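Local coordinates for RNA-binding protein (Sulfolobus solfataricus, PDB 2NRQ) that is of unknown function, an archaeal protein that resembles RNA-binding proteins in structure but probably does not bind RNA, at residues I10-H15 / N25-F30. Sequence-based numbering, arbitrary orientation.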
ATOM      1  N   ILE A  10      -4.163  -1.072  -3.936  1.00 26.07           N
ATOM      2  CA  ILE A  10      -3.141  -0.042  -3.849  1.00 25.61           C
ATOM      3  C   ILE A  10      -3.786   1.193  -4.472  1.00 24.75           C
ATOM      4  O   ILE A  10      -4.437   1.091  -5.506  1.00 24.84           O
ATOM      5  CB  ILE A  10      -1.890  -0.412  -4.653  1.00 26.09           C
ATOM      6  CG1 ILE A  10      -1.204  -1.608  -4.003  1.00 23.96           C
ATOM      7  CG2 ILE A  10      -0.951   0.791  -4.740  1.00 25.21           C
ATOM      8  CD1 ILE A  10       0.080  -1.996  -4.671  1.00 24.34           C
ATOM      9  N   SER A  11      -3.632   2.349  -3.838  1.00 24.77           N
ATOM     10  CA  SER A  11      -4.220   3.573  -4.353  1.00 24.89           C
ATOM     11  C   SER A  11      -3.323   4.760  -4.102  1.00 26.80           C
ATOM     12  O   SER A  11      -2.891   4.999  -2.975  1.00 29.43           O
ATOM     13  CB  SER A  11      -5.586   3.821  -3.701  1.00 26.49           C
ATOM     14  OG  SER A  11      -6.182   5.040  -4.155  1.00 28.01           O
ATOM     15  N   VAL A  12      -3.044   5.516  -5.155  1.00 26.57           N
ATOM     16  CA  VAL A  12      -2.206   6.699  -5.027  1.00 25.24           C
ATOM     17  C   VAL A  12      -2.725   7.815  -5.910  1.00 26.48           C
ATOM     18  O   VAL A  12      -3.209   7.563  -7.005  1.00 26.08           O
ATOM     19  CB  VAL A  12      -0.742   6.445  -5.453  1.00 23.93           C
ATOM     20  CG1 VAL A  12       0.192   6.862  -4.333  1.00 24.20           C
ATOM     21  CG2 VAL A  12      -0.534   5.006  -5.850  1.00 23.04           C
ATOM     22  N   PHE A  13      -2.626   9.045  -5.417  1.00 27.43           N
ATOM     23  CA  PHE A  13      -3.025  10.217  -6.170  1.00 28.82           C
ATOM     24  C   PHE A  13      -1.707  10.832  -6.601  1.00 29.50           C
ATOM     25  O   PHE A  13      -0.882  11.154  -5.766  1.00 31.23           O
ATOM     26  CB  PHE A  13      -3.764  11.221  -5.287  1.00 30.86           C
ATOM     27  CG  PHE A  13      -5.040  10.701  -4.698  1.00 35.21           C
ATOM     28  CD1 PHE A  13      -6.073  10.250  -5.520  1.00 35.35           C
ATOM     29  CD2 PHE A  13      -5.220  10.663  -3.310  1.00 37.93           C
ATOM     30  CE1 PHE A  13      -7.266   9.766  -4.973  1.00 35.18           C
ATOM     31  CE2 PHE A  13      -6.417  10.178  -2.747  1.00 36.65           C
ATOM     32  CZ  PHE A  13      -7.439   9.728  -3.586  1.00 34.84           C
ATOM     33  N   ILE A  14      -1.493  10.994  -7.897  1.00 30.95           N
ATOM     34  CA  ILE A  14      -0.257  11.595  -8.365  1.00 29.49           C
ATOM     35  C   ILE A  14      -0.533  12.973  -8.923  1.00 31.11           C
ATOM     36  O   ILE A  14      -1.472  13.160  -9.689  1.00 31.83           O
ATOM     37  CB  ILE A  14       0.409  10.732  -9.424  1.00 27.46           C
ATOM     38  CG1 ILE A  14       0.700   9.356  -8.822  1.00 26.53           C
ATOM     39  CG2 ILE A  14       1.691  11.413  -9.905  1.00 26.43           C
ATOM     40  CD1 ILE A  14       1.111   8.304  -9.822  1.00 25.99           C
ATOM     41  N   HIS A  15       0.302  13.931  -8.528  1.00 33.31           N
ATOM     42  CA  HIS A  15       0.167  15.328  -8.928  1.00 35.50           C
ATOM     43  C   HIS A  15       1.027  15.737 -10.115  1.00 37.99           C
ATOM     44  O   HIS A  15       1.931  15.008 -10.526  1.00 39.44           O
ATOM     45  CB  HIS A  15       0.501  16.212  -7.737  1.00 35.21           C
ATOM     46  CG  HIS A  15      -0.411  16.018  -6.571  1.00 34.87           C
ATOM     47  ND1 HIS A  15      -1.609  16.686  -6.443  1.00 36.19           N
ATOM     48  CD2 HIS A  15      -0.315  15.211  -5.490  1.00 35.96           C
ATOM     49  CE1 HIS A  15      -2.211  16.301  -5.333  1.00 37.18           C
ATOM     50  NE2 HIS A  15      -1.448  15.405  -4.736  1.00 37.58           N
ATOM     51  N   ASN A  25       6.747   2.800 -12.083  1.00 26.58           N
ATOM     52  CA  ASN A  25       7.805   1.807 -12.188  1.00 27.93           C
ATOM     53  C   ASN A  25       8.210   1.336 -10.817  1.00 28.87           C
ATOM     54  O   ASN A  25       8.329   0.126 -10.582  1.00 30.38           O
ATOM     55  CB  ASN A  25       9.021   2.369 -12.904  1.00 28.30           C
ATOM     56  CG  ASN A  25       8.704   2.841 -14.303  1.00 30.58           C
ATOM     57  OD1 ASN A  25       7.856   2.260 -14.990  1.00 31.26           O
ATOM     58  ND2 ASN A  25       9.394   3.895 -14.746  1.00 30.37           N
ATOM     59  N   THR A  26       8.409   2.287  -9.906  1.00 28.41           N
ATOM     60  CA  THR A  26       8.795   1.931  -8.551  1.00 29.19           C
ATOM     61  C   THR A  26       7.782   0.955  -7.972  1.00 29.06           C
ATOM     62  O   THR A  26       8.152  -0.124  -7.502  1.00 31.36           O
ATOM     63  CB  THR A  26       8.885   3.167  -7.624  1.00 31.10           C
ATOM     64  OG1 THR A  26       9.933   4.029  -8.073  1.00 32.44           O
ATOM     65  CG2 THR A  26       9.190   2.739  -6.192  1.00 30.63           C
ATOM     66  N   ILE A  27       6.504   1.320  -8.016  1.00 27.42           N
ATOM     67  CA  ILE A  27       5.474   0.445  -7.461  1.00 27.04           C
ATOM     68  C   ILE A  27       5.350  -0.904  -8.170  1.00 27.94           C
ATOM     69  O   ILE A  27       5.303  -1.950  -7.524  1.00 26.69           O
ATOM     70  CB  ILE A  27       4.102   1.147  -7.441  1.00 26.45           C
ATOM     71  CG1 ILE A  27       4.170   2.375  -6.524  1.00 23.25           C
ATOM     72  CG2 ILE A  27       3.033   0.178  -6.981  1.00 25.22           C
ATOM     73  CD1 ILE A  27       2.853   3.067  -6.294  1.00 20.20           C
ATOM     74  N   GLU A  28       5.314  -0.892  -9.496  1.00 30.17           N
ATOM     75  CA  GLU A  28       5.182  -2.146 -10.226  1.00 31.84           C
ATOM     76  C   GLU A  28       6.411  -3.042 -10.028  1.00 33.54           C
ATOM     77  O   GLU A  28       6.323  -4.272 -10.116  1.00 34.85           O
ATOM     78  CB  GLU A  28       4.921  -1.868 -11.708  1.00 27.60           C
ATOM     79  CG  GLU A  28       3.741  -0.951 -11.895  1.00 26.45           C
ATOM     80  CD  GLU A  28       3.211  -0.904 -13.309  1.00 25.51           C
ATOM     81  OE1 GLU A  28       4.009  -0.768 -14.256  1.00 25.19           O
ATOM     82  OE2 GLU A  28       1.978  -0.991 -13.465  1.00 22.96           O
ATOM     83  N   SER A  29       7.552  -2.433  -9.748  1.00 33.21           N
ATOM     84  CA  SER A  29       8.753  -3.215  -9.511  1.00 34.55           C
ATOM     85  C   SER A  29       8.774  -3.729  -8.071  1.00 35.03           C
ATOM     86  O   SER A  29       8.897  -4.929  -7.810  1.00 35.94           O
ATOM     87  CB  SER A  29       9.987  -2.367  -9.749  1.00 35.09           C
ATOM     88  OG  SER A  29      11.111  -3.039  -9.230  1.00 40.16           O
ATOM     89  N   PHE A  30       8.645  -2.803  -7.132  1.00 35.12           N
ATOM     90  CA  PHE A  30       8.651  -3.148  -5.726  1.00 34.05           C
ATOM     91  C   PHE A  30       7.714  -4.313  -5.401  1.00 33.29           C
ATOM     92  O   PHE A  30       7.998  -5.114  -4.521  1.00 34.19           O
ATOM     93  CB  PHE A  30       8.247  -1.929  -4.900  1.00 35.02           C
ATOM     94  CG  PHE A  30       8.553  -2.066  -3.439  1.00 36.63           C
ATOM     95  CD1 PHE A  30       9.807  -1.704  -2.942  1.00 36.11           C
ATOM     96  CD2 PHE A  30       7.597  -2.572  -2.559  1.00 37.10           C
ATOM     97  CE1 PHE A  30      10.103  -1.841  -1.587  1.00 36.24           C
ATOM     98  CE2 PHE A  30       7.883  -2.714  -1.204  1.00 37.42           C
ATOM     99  CZ  PHE A  30       9.140  -2.348  -0.717  1.00 36.26           C
TER
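Ile10 meets the helix through the end of its longer branch, its CD1 lying 4.3 Å from the CG2 methyl of Ile27, a loose apolar contact at the pair whose CA atoms lie closest across the two segments (CA of Ile10 to CA of Ile27, 9.4 Å). Its side chain also touches Tyr58 and Phe60 of the neighbouring strand 52-60. Strand 7-14 runs inside an antiparallel sheet, hydrogen-bonded to strand 52-60 along one edge and to strand 121-126 along the other; helix 20-30, which follows it in the chain, folds back over one face, so the contact joins the sheet to its first covering helix. Val12, two residues on and with its CB again directed at the helix, brings its CG2 tip to tip with CD1 of Ile27 at 3.9 Å. Ile27 serves both strand residues with separate branches: CG1 stands anti to the carbonyl carbon (chi1 -63°) and carries CD1 to Val12, while CG2, anti to the backbone N, is left for Ile10. Ile121 of strand 121-126 touches all three of these buried side chains, and Ile35 packs against Ile27 as well.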